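Local coordinates for oxidoreductase, NAD-binding/iron-sulfur cluster-binding protein (Nitratireductor pacificus pht-3B, PDB 6ZXU), which is a catabolic reductive dehalogenase carrying cobalamin and two iron-sulfur clusters, and so probably strips halogens reductively from organohalide substrates, at residues A[112-115]-A[121-124]; A[108-113]-A[239-244]; A[207-212]-A[234-239]. All coordinates share one frame; numbering follows the deposited sequence.

Contact 1 (A[112-115]-A[121-124])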
ATOM      1  N   ALA A 112       0.120   7.909  15.551  1.00 17.58           N
ATOM      2  CA  ALA A 112       0.563   8.078  14.173  1.00 15.38           C
ATOM      3  C   ALA A 112       0.751   6.728  13.469  1.00 18.32           C
ATOM      4  O   ALA A 112       0.450   6.595  12.270  1.00 16.77           O
ATOM      5  CB  ALA A 112       1.860   8.871  14.126  1.00 15.44           C
ATOM      6  N   SER A 113       1.118   5.721  14.214  1.00 16.42           N
ATOM      7  CA  SER A 113       1.251   4.364  13.688  1.00 17.98           C
ATOM      8  C   SER A 113      -0.078   3.825  13.305  1.00 18.34           C
ATOM      9  O   SER A 113      -0.174   3.161  12.270  1.00 18.66           O
ATOM     10  CB  SER A 113       1.946   3.417  14.693  1.00 16.40           C
ATOM     11  OG  SER A 113       3.245   3.837  15.039  1.00 19.96           O
ATOM     12  N   ALA A 114      -1.106   4.016  14.141  1.00 16.76           N
ATOM     13  CA  ALA A 114      -2.409   3.524  13.838  1.00 15.61           C
ATOM     14  C   ALA A 114      -3.032   4.188  12.607  1.00 17.00           C
ATOM     15  O   ALA A 114      -3.651   3.530  11.784  1.00 16.50           O
ATOM     16  CB  ALA A 114      -3.293   3.654  15.039  1.00 17.01           C
ATOM     17  N   TYR A 115      -2.851   5.498  12.469  1.00 18.56           N
ATOM     18  CA  TYR A 115      -3.354   6.241  11.348  1.00 17.66           C
ATOM     19  C   TYR A 115      -2.604   5.806  10.070  1.00 17.97           C
ATOM     20  O   TYR A 115      -3.220   5.695   9.026  1.00 18.24           O
ATOM     21  CB  TYR A 115      -3.199   7.780  11.570  1.00 16.56           C
ATOM     22  CG  TYR A 115      -4.233   8.339  12.530  1.00 17.40           C
ATOM     23  CD1 TYR A 115      -5.578   8.145  12.290  1.00 17.80           C
ATOM     24  CD2 TYR A 115      -3.879   9.014  13.663  1.00 18.20           C
ATOM     25  CE1 TYR A 115      -6.546   8.646  13.117  1.00 16.17           C
ATOM     26  CE2 TYR A 115      -4.845   9.503  14.510  1.00 18.16           C
ATOM     27  CZ  TYR A 115      -6.159   9.340  14.246  1.00 18.21           C
ATOM     28  OH  TYR A 115      -7.129   9.860  15.023  1.00 16.15           O
ATOM     29  N   MET A 121      -9.908   6.601  13.517  1.00 18.14           N
ATOM     30  CA  MET A 121      -9.942   7.471  14.725  1.00 19.71           C
ATOM     31  C   MET A 121      -9.232   6.692  15.812  1.00 18.05           C
ATOM     32  O   MET A 121      -9.404   5.481  15.886  1.00 18.13           O
ATOM     33  CB  MET A 121     -11.394   7.718  15.087  1.00 23.20           C
ATOM     34  CG  MET A 121     -11.648   8.593  16.303  1.00 31.83           C
ATOM     35  SD  MET A 121     -13.416   8.936  16.576  1.00 41.77           S
ATOM     36  CE  MET A 121     -13.873   9.277  14.905  1.00 23.23           C
ATOM     37  N   VAL A 122      -8.365   7.355  16.526  1.00 16.24           N
ATOM     38  CA  VAL A 122      -7.533   6.718  17.550  1.00 18.06           C
ATOM     39  C   VAL A 122      -7.588   7.541  18.869  1.00 21.59           C
ATOM     40  O   VAL A 122      -7.623   8.744  18.828  1.00 19.84           O
ATOM     41  CB  VAL A 122      -6.028   6.635  17.113  1.00 18.13           C
ATOM     42  CG1 VAL A 122      -5.229   5.831  18.104  1.00 22.53           C
ATOM     43  CG2 VAL A 122      -5.877   6.052  15.695  1.00 19.78           C
ATOM     44  N   GLY A 123      -7.582   6.843  20.012  1.00 19.12           N
ATOM     45  CA  GLY A 123      -7.443   7.479  21.292  1.00 22.34           C
ATOM     46  C   GLY A 123      -6.762   6.552  22.274  1.00 21.72           C
ATOM     47  O   GLY A 123      -6.555   5.376  22.014  1.00 22.04           O
ATOM     48  N   ILE A 124      -6.378   7.102  23.399  1.00 20.89           N
ATOM     49  CA  ILE A 124      -5.672   6.327  24.439  1.00 24.26           C
ATOM     50  C   ILE A 124      -6.345   6.555  25.797  1.00 25.62           C
ATOM     51  O   ILE A 124      -6.784   7.680  26.115  1.00 22.96           O
ATOM     52  CB  ILE A 124      -4.204   6.782  24.531  1.00 24.29           C
ATOM     53  CG1 ILE A 124      -3.452   6.271  23.323  1.00 22.91           C
ATOM     54  CG2 ILE A 124      -3.524   6.226  25.797  1.00 23.46           C
ATOM     55  CD1 ILE A 124      -2.170   6.968  23.061  1.00 23.67           C
TER

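Contact 2 (A[108-113]-A[239-244])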
ATOM      1  N   GLU A 108       1.991  10.020  20.834  1.00 21.10           N
ATOM      2  CA  GLU A 108       2.000  10.564  19.452  1.00 23.01           C
ATOM      3  C   GLU A 108       2.423   9.502  18.454  1.00 21.05           C
ATOM      4  O   GLU A 108       1.733   9.254  17.472  1.00 23.20           O
ATOM      5  CB  GLU A 108       2.930  11.775  19.351  1.00 21.67           C
ATOM      6  CG  GLU A 108       2.358  12.955  20.181  1.00 26.33           C
ATOM      7  CD  GLU A 108       3.356  14.067  20.454  1.00 33.41           C
ATOM      8  OE1 GLU A 108       4.548  13.976  19.989  1.00 36.64           O
ATOM      9  OE2 GLU A 108       2.918  15.049  21.122  1.00 38.44           O
ATOM     10  N   ASN A 109       3.536   8.859  18.722  1.00 22.32           N
ATOM     11  CA  ASN A 109       4.088   7.828  17.823  1.00 20.71           C
ATOM     12  C   ASN A 109       3.163   6.685  17.578  1.00 20.78           C
ATOM     13  O   ASN A 109       3.021   6.219  16.476  1.00 21.21           O
ATOM     14  CB  ASN A 109       5.425   7.366  18.324  1.00 22.72           C
ATOM     15  CG  ASN A 109       5.912   6.125  17.610  1.00 20.06           C
ATOM     16  OD1 ASN A 109       5.681   5.020  18.082  1.00 17.56           O
ATOM     17  ND2 ASN A 109       6.622   6.326  16.490  1.00 18.00           N
ATOM     18  N   LEU A 110       2.510   6.219  18.616  1.00 19.64           N
ATOM     19  CA  LEU A 110       1.668   5.074  18.471  1.00 20.62           C
ATOM     20  C   LEU A 110       0.342   5.440  17.785  1.00 22.69           C
ATOM     21  O   LEU A 110      -0.223   4.657  17.036  1.00 16.32           O
ATOM     22  CB  LEU A 110       1.436   4.469  19.826  1.00 21.46           C
ATOM     23  CG  LEU A 110       0.975   3.065  19.950  1.00 24.38           C
ATOM     24  CD1 LEU A 110       1.886   2.101  19.221  1.00 20.59           C
ATOM     25  CD2 LEU A 110       0.840   2.695  21.452  1.00 24.56           C
ATOM     26  N   LYS A 111      -0.176   6.638  18.068  1.00 19.09           N
ATOM     27  CA  LYS A 111      -1.339   7.144  17.327  1.00 20.32           C
ATOM     28  C   LYS A 111      -1.046   7.365  15.853  1.00 15.27           C
ATOM     29  O   LYS A 111      -1.804   6.986  15.027  1.00 16.30           O
ATOM     30  CB  LYS A 111      -1.812   8.472  17.914  1.00 21.79           C
ATOM     31  CG  LYS A 111      -2.547   8.348  19.217  1.00 23.69           C
ATOM     32  CD  LYS A 111      -2.871   9.788  19.693  1.00 29.96           C
ATOM     33  CE  LYS A 111      -4.183   9.786  20.394  1.00 35.41           C
ATOM     34  NZ  LYS A 111      -4.375  11.184  20.894  1.00 39.30           N
ATOM     35  N   ALA A 112       0.120   7.909  15.551  1.00 17.58           N
ATOM     36  CA  ALA A 112       0.563   8.078  14.173  1.00 15.38           C
ATOM     37  C   ALA A 112       0.751   6.728  13.469  1.00 18.32           C
ATOM     38  O   ALA A 112       0.450   6.595  12.270  1.00 16.77           O
ATOM     39  CB  ALA A 112       1.860   8.871  14.126  1.00 15.44           C
ATOM     40  N   SER A 113       1.118   5.721  14.214  1.00 16.42           N
ATOM     41  CA  SER A 113       1.251   4.364  13.688  1.00 17.98           C
ATOM     42  C   SER A 113      -0.078   3.825  13.305  1.00 18.34           C
ATOM     43  O   SER A 113      -0.174   3.161  12.270  1.00 18.66           O
ATOM     44  CB  SER A 113       1.946   3.417  14.693  1.00 16.40           C
ATOM     45  OG  SER A 113       3.245   3.837  15.039  1.00 19.96           O
ATOM     46  N   THR A 239      -1.337  -2.564  27.031  1.00 23.44           N
ATOM     47  CA  THR A 239       0.087  -2.689  27.285  1.00 23.29           C
ATOM     48  C   THR A 239       0.468  -2.008  28.613  1.00 24.47           C
ATOM     49  O   THR A 239      -0.305  -1.223  29.172  1.00 22.88           O
ATOM     50  CB  THR A 239       0.891  -2.064  26.105  1.00 23.74           C
ATOM     51  OG1 THR A 239       2.298  -2.212  26.312  1.00 25.21           O
ATOM     52  CG2 THR A 239       0.613  -0.581  25.957  1.00 26.20           C
ATOM     53  N   GLY A 240       1.655  -2.334  29.100  1.00 25.59           N
ATOM     54  CA  GLY A 240       2.287  -1.650  30.214  1.00 29.57           C
ATOM     55  C   GLY A 240       3.255  -0.580  29.741  1.00 31.82           C
ATOM     56  O   GLY A 240       3.796   0.163  30.559  1.00 32.33           O
ATOM     57  N   TYR A 241       3.462  -0.463  28.421  1.00 31.08           N
ATOM     58  CA  TYR A 241       4.151   0.711  27.777  1.00 26.43           C
ATOM     59  C   TYR A 241       3.284   1.956  28.128  1.00 27.41           C
ATOM     60  O   TYR A 241       2.166   2.136  27.620  1.00 28.88           O
ATOM     61  CB  TYR A 241       4.178   0.488  26.241  1.00 26.31           C
ATOM     62  CG  TYR A 241       4.880   1.489  25.321  1.00 22.51           C
ATOM     63  CD1 TYR A 241       6.190   1.745  25.447  1.00 20.41           C
ATOM     64  CD2 TYR A 241       4.204   2.016  24.247  1.00 22.87           C
ATOM     65  CE1 TYR A 241       6.864   2.540  24.549  1.00 21.09           C
ATOM     66  CE2 TYR A 241       4.823   2.855  23.318  1.00 20.97           C
ATOM     67  CZ  TYR A 241       6.153   3.101  23.432  1.00 22.34           C
ATOM     68  OH  TYR A 241       6.800   3.929  22.503  1.00 21.61           O
ATOM     69  N   ALA A 242       3.810   2.813  28.986  1.00 28.50           N
ATOM     70  CA  ALA A 242       3.036   3.954  29.491  1.00 26.37           C
ATOM     71  C   ALA A 242       2.892   5.002  28.430  1.00 23.39           C
ATOM     72  O   ALA A 242       3.858   5.372  27.747  1.00 23.51           O
ATOM     73  CB  ALA A 242       3.708   4.563  30.692  1.00 29.26           C
ATOM     74  N   LEU A 243       1.672   5.490  28.332  1.00 24.62           N
ATOM     75  CA  LEU A 243       1.256   6.432  27.301  1.00 25.82           C
ATOM     76  C   LEU A 243       0.464   7.576  27.931  1.00 25.61           C
ATOM     77  O   LEU A 243      -0.378   7.337  28.781  1.00 29.36           O
ATOM     78  CB  LEU A 243       0.341   5.712  26.280  1.00 28.09           C
ATOM     79  CG  LEU A 243       0.876   4.512  25.543  1.00 25.87           C
ATOM     80  CD1 LEU A 243      -0.243   3.705  24.905  1.00 26.60           C
ATOM     81  CD2 LEU A 243       1.888   4.985  24.513  1.00 27.11           C
ATOM     82  N   ALA A 244       0.618   8.781  27.357  1.00 23.53           N
ATOM     83  CA  ALA A 244      -0.294   9.909  27.695  1.00 25.30           C
ATOM     84  C   ALA A 244      -1.736   9.634  27.251  1.00 29.48           C
ATOM     85  O   ALA A 244      -1.973   9.270  26.070  1.00 29.45           O
ATOM     86  CB  ALA A 244       0.241  11.185  27.089  1.00 27.16           C
TER
HETATM   87  O   HOH W   1       5.004   4.646  20.728  1.00 21.20           O

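Contact 3 (A[207-212]-A[234-239])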
ATOM      1  N   ALA A 207     -16.225  -1.592  24.069  1.00 23.23           N
ATOM      2  CA  ALA A 207     -17.123  -0.457  24.040  1.00 23.61           C
ATOM      3  C   ALA A 207     -16.861   0.500  25.185  1.00 28.09           C
ATOM      4  O   ALA A 207     -16.787   1.739  24.988  1.00 29.20           O
ATOM      5  CB  ALA A 207     -18.553  -0.909  24.013  1.00 27.74           C
ATOM      6  N   ARG A 208     -16.577  -0.043  26.373  1.00 26.67           N
ATOM      7  CA  ARG A 208     -16.272   0.802  27.499  1.00 29.12           C
ATOM      8  C   ARG A 208     -14.985   1.629  27.273  1.00 25.65           C
ATOM      9  O   ARG A 208     -14.902   2.810  27.630  1.00 26.17           O
ATOM     10  CB  ARG A 208     -16.131  -0.079  28.786  1.00 31.22           C
ATOM     11  CG  ARG A 208     -15.326   0.671  29.867  1.00 44.70           C
ATOM     12  CD  ARG A 208     -15.262  -0.070  31.200  1.00 50.71           C
ATOM     13  NE  ARG A 208     -16.640  -0.326  31.572  1.00 58.03           N
ATOM     14  CZ  ARG A 208     -17.038  -1.367  32.264  1.00 62.89           C
ATOM     15  NH1 ARG A 208     -16.139  -2.253  32.688  1.00 63.76           N
ATOM     16  NH2 ARG A 208     -18.333  -1.498  32.538  1.00 69.58           N
ATOM     17  N   LEU A 209     -13.965   0.981  26.764  1.00 23.13           N
ATOM     18  CA  LEU A 209     -12.714   1.647  26.537  1.00 23.67           C
ATOM     19  C   LEU A 209     -12.868   2.707  25.392  1.00 24.60           C
ATOM     20  O   LEU A 209     -12.146   3.719  25.393  1.00 24.87           O
ATOM     21  CB  LEU A 209     -11.590   0.670  26.157  1.00 25.86           C
ATOM     22  CG  LEU A 209     -11.173  -0.346  27.266  1.00 26.62           C
ATOM     23  CD1 LEU A 209     -10.156  -1.315  26.745  1.00 29.29           C
ATOM     24  CD2 LEU A 209     -10.636   0.374  28.496  1.00 29.45           C
ATOM     25  N   ALA A 210     -13.711   2.433  24.413  1.00 21.68           N
ATOM     26  CA  ALA A 210     -13.930   3.434  23.353  1.00 25.25           C
ATOM     27  C   ALA A 210     -14.510   4.730  23.900  1.00 24.90           C
ATOM     28  O   ALA A 210     -14.196   5.834  23.402  1.00 23.09           O
ATOM     29  CB  ALA A 210     -14.840   2.880  22.272  1.00 23.28           C
ATOM     30  N   VAL A 211     -15.417   4.605  24.867  1.00 25.80           N
ATOM     31  CA  VAL A 211     -15.974   5.800  25.529  1.00 25.06           C
ATOM     32  C   VAL A 211     -14.965   6.523  26.391  1.00 22.31           C
ATOM     33  O   VAL A 211     -14.810   7.733  26.301  1.00 23.50           O
ATOM     34  CB  VAL A 211     -17.215   5.463  26.311  1.00 24.66           C
ATOM     35  CG1 VAL A 211     -17.711   6.731  27.005  1.00 26.42           C
ATOM     36  CG2 VAL A 211     -18.259   4.907  25.355  1.00 23.79           C
ATOM     37  N   ARG A 212     -14.175   5.774  27.138  1.00 22.45           N
ATOM     38  CA  ARG A 212     -13.198   6.362  28.036  1.00 23.77           C
ATOM     39  C   ARG A 212     -12.058   7.000  27.242  1.00 26.19           C
ATOM     40  O   ARG A 212     -11.483   8.030  27.634  1.00 22.56           O
ATOM     41  CB  ARG A 212     -12.644   5.300  28.982  1.00 25.60           C
ATOM     42  CG  ARG A 212     -11.673   5.837  30.012  1.00 32.40           C
ATOM     43  CD  ARG A 212     -11.031   4.750  30.893  1.00 33.81           C
ATOM     44  NE  ARG A 212     -12.086   3.920  31.454  1.00 36.74           N
ATOM     45  CZ  ARG A 212     -11.917   2.651  31.833  1.00 44.48           C
ATOM     46  NH1 ARG A 212     -12.967   1.980  32.340  1.00 52.44           N
ATOM     47  NH2 ARG A 212     -10.716   2.068  31.735  1.00 40.41           N
ATOM     48  N   LEU A 234     -14.194  -1.705  16.479  1.00 20.76           N
ATOM     49  CA  LEU A 234     -13.073  -1.348  17.364  1.00 21.33           C
ATOM     50  C   LEU A 234     -11.971  -2.371  17.471  1.00 20.82           C
ATOM     51  O   LEU A 234     -12.218  -3.555  17.377  1.00 21.23           O
ATOM     52  CB  LEU A 234     -13.573  -1.135  18.787  1.00 21.57           C
ATOM     53  CG  LEU A 234     -14.618  -0.043  18.949  1.00 22.95           C
ATOM     54  CD1 LEU A 234     -15.312  -0.206  20.320  1.00 23.57           C
ATOM     55  CD2 LEU A 234     -13.942   1.320  18.835  1.00 22.89           C
ATOM     56  N   GLY A 235     -10.742  -1.880  17.629  1.00 21.62           N
ATOM     57  CA  GLY A 235      -9.618  -2.676  18.031  1.00 20.40           C
ATOM     58  C   GLY A 235      -8.953  -1.949  19.205  1.00 21.95           C
ATOM     59  O   GLY A 235      -9.069  -0.741  19.347  1.00 20.80           O
ATOM     60  N   VAL A 236      -8.248  -2.705  20.036  1.00 20.87           N
ATOM     61  CA  VAL A 236      -7.537  -2.209  21.236  1.00 20.30           C
ATOM     62  C   VAL A 236      -6.199  -2.912  21.334  1.00 20.34           C
ATOM     63  O   VAL A 236      -6.052  -4.095  21.016  1.00 18.86           O
ATOM     64  CB  VAL A 236      -8.345  -2.458  22.516  1.00 21.35           C
ATOM     65  CG1 VAL A 236      -7.516  -2.086  23.721  1.00 20.42           C
ATOM     66  CG2 VAL A 236      -9.666  -1.698  22.479  1.00 23.99           C
ATOM     67  N   VAL A 237      -5.194  -2.159  21.700  1.00 19.44           N
ATOM     68  CA  VAL A 237      -3.949  -2.741  22.154  1.00 22.02           C
ATOM     69  C   VAL A 237      -3.764  -2.338  23.639  1.00 23.48           C
ATOM     70  O   VAL A 237      -3.680  -1.147  23.970  1.00 23.31           O
ATOM     71  CB  VAL A 237      -2.761  -2.239  21.336  1.00 20.96           C
ATOM     72  CG1 VAL A 237      -1.470  -2.798  21.873  1.00 20.50           C
ATOM     73  CG2 VAL A 237      -2.935  -2.619  19.844  1.00 25.40           C
ATOM     74  N   THR A 238      -3.677  -3.334  24.541  1.00 23.37           N
ATOM     75  CA  THR A 238      -3.414  -3.082  25.933  1.00 21.29           C
ATOM     76  C   THR A 238      -1.940  -3.336  26.160  1.00 23.37           C
ATOM     77  O   THR A 238      -1.332  -4.238  25.552  1.00 24.37           O
ATOM     78  CB  THR A 238      -4.237  -3.969  26.882  1.00 24.75           C
ATOM     79  OG1 THR A 238      -3.963  -5.357  26.587  1.00 22.89           O
ATOM     80  CG2 THR A 238      -5.701  -3.681  26.730  1.00 24.11           C
ATOM     81  N   THR A 239      -1.337  -2.564  27.031  1.00 23.44           N
ATOM     82  CA  THR A 239       0.087  -2.689  27.285  1.00 23.29           C
ATOM     83  C   THR A 239       0.468  -2.008  28.613  1.00 24.47           C
ATOM     84  O   THR A 239      -0.305  -1.223  29.172  1.00 22.88           O
ATOM     85  CB  THR A 239       0.891  -2.064  26.105  1.00 23.74           C
ATOM     86  OG1 THR A 239       2.298  -2.212  26.312  1.00 25.21           O
ATOM     87  CG2 THR A 239       0.613  -0.581  25.957  1.00 26.20           C
TER

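Contact 1 (A[112-115]-A[121-124])
The hydroxyl of Tyr-115 accepts the backbone N-H of Val-122, with OH and N 3.2 Å apart and an N-H...O angle of 141°, a somewhat bent bond. It ties the end of helix 103-116 to strand 121-126, an outermost strand of a four-stranded antiparallel sheet in the 1-2-4-3 order, reached after a short loop. The bond makes sense on this edge. Met-121 and Gly-123 pair through their backbones with Ala-147 and Val-145 of strand 142-149, whereas the amide of Val-122 has the tyrosine hydroxyl as its partner, just as that of Ile-124 goes to Asp-246.

The same tyrosine also packs. Its CG lies opposite the carbonyl carbon and beside the backbone N (chi1 -76°), which lays the ring alongside the strand with one face over Val-122. CG2 of Val-122 sits above the middle of that face, 3.7 Å from the ring centroid and 14° off the normal, a CH-pi contact. A beta-branched residue suits this place: both methyls meet helix 103-116, CG2 at Ala-114 and Tyr-115 and CG1 at Lys-111. Replacing Tyr-115 by an alanine removes both ring and hydroxyl, and would probably leave the buried Val-122 N-H without its acceptor and open a gap beside CG2.

Ala-114, one residue earlier, is small enough to let the helix settle close to the strand. Leu-183 of helix 168-190 packs against the same alanine. CB of Ala-114 approaches the methyl that lies over the tyrosine ring, 3.6 Å from Val-122 CG2.

Contact 2 (A[108-113]-A[239-244])
Leu-110 and Leu-243 meet through their branch ends and cross at about a right angle, with CD2 of Leu-110 3.8 Å from CD1 of Leu-243 and 4.0 Å from its CD2. The contact packs helix 103-116 against the loop that leaves strand 232-239 through an ST turn. The CG of Leu-110 is anti to the backbone N (chi1 -161°), which, with chi2 at 55°, sends CD2 toward this loop. The same CD2 faces the edge of the Tyr-241 ring, 4.4 Å from CE2. Leucine suits the site because one methyl can serve two apolar neighbours at once.

A water extends the contact beyond these apolar side chains. It accepts from Tyr-241 OH at 2.6 Å, lying in the plane of the ring, and donates to Asn-109 OD1 at 2.8 Å. The asparagine amide is held on both sides, since OD1 also bonds Tyr-186 OH and ND2 bonds Trp-640 O; this should fix its rotation and keep the oxygen turned to the water.

Tyr-241 is positioned in turn by Thr-239, whose OG1 closes the ST turn by accepting the Tyr-241 N-H at 3.0 Å and is also bonded to Pro-193 O. On the helix, Asn-109 O takes two donors from one residue: Ser-113 N and Ser-113 OG reach it from opposite faces of its carbonyl plane, the hydroxyl at 2.8 Å.

Contact 3 (A[207-212]-A[234-239])
Leu-234 reaches from strand 232-239 to Ala-210 on helix 206-212, which packs across one face of the four-stranded antiparallel sheet. The short helix and strand segments run almost perpendicular, at 81°, with their axes 9.2 Å apart at closest.

At CB the leucine already points to the helix, but this atom is still too far back to touch it. CG is anti to the carbonyl carbon and beside the backbone N (chi1 -59°), and this torsion carries the fork forward until CG is 4.4 Å from Ala-210 CB. The two tips then share that one methyl: CD1 lies 3.7 Å from Ala-210 CB, and CD2 lies 3.9 Å from the same atom. CD1 additionally comes up to the backbone N of Ala-207, one turn earlier on the helix. An alanine fits at position 210 because its single carbon leaves room for the leucine fork. Leu-223 and, on strand 142-149, Ala-147 also pack on Leu-234.

Two residues along the strand, past Gly-235, Val-236 points to the same helix. Its CG1 meets CD1 of Leu-209 at 4.1 Å, a looser touch, and the two side chains cross at about a right angle. Val-145 lies against both. Val-237, the next residue, faces the other way, onto Leu-183 and Ser-184 of helix 168-190, so the alternation of the strand serves a helix on each face. Arg-212, at the end of the helix, turns to other partners, with NH2 in a salt bridge to Asp-131.

With methyl groups making the side-chain contacts, the attachment rests mainly on dispersion and on burial of apolar surface, forces that depend on close fit and not on bond direction.

From the N terminus, helix 103-116 enters first and takes part in two contacts. Contact 1 closes a short loop of five residues, bringing edge strand 121-126 back against the helix. Contact 2 starts from the same helix, shares Ala-112 and Ser-113 with contact 1, and closes a far longer loop of 125 residues at the segment after strand 232-239. Contact 3 nests inside that loop and meets contact 2 at Thr-239. Contacts 1 and 2 also touch directly, for instance through Ile-124 and Leu-243, whereas contacts 1 and 3 follow in series without touching. These two set helices 103-116 and 206-212 against the same sheet, while contact 2 ties the loop after strand 232-239 to the first helix.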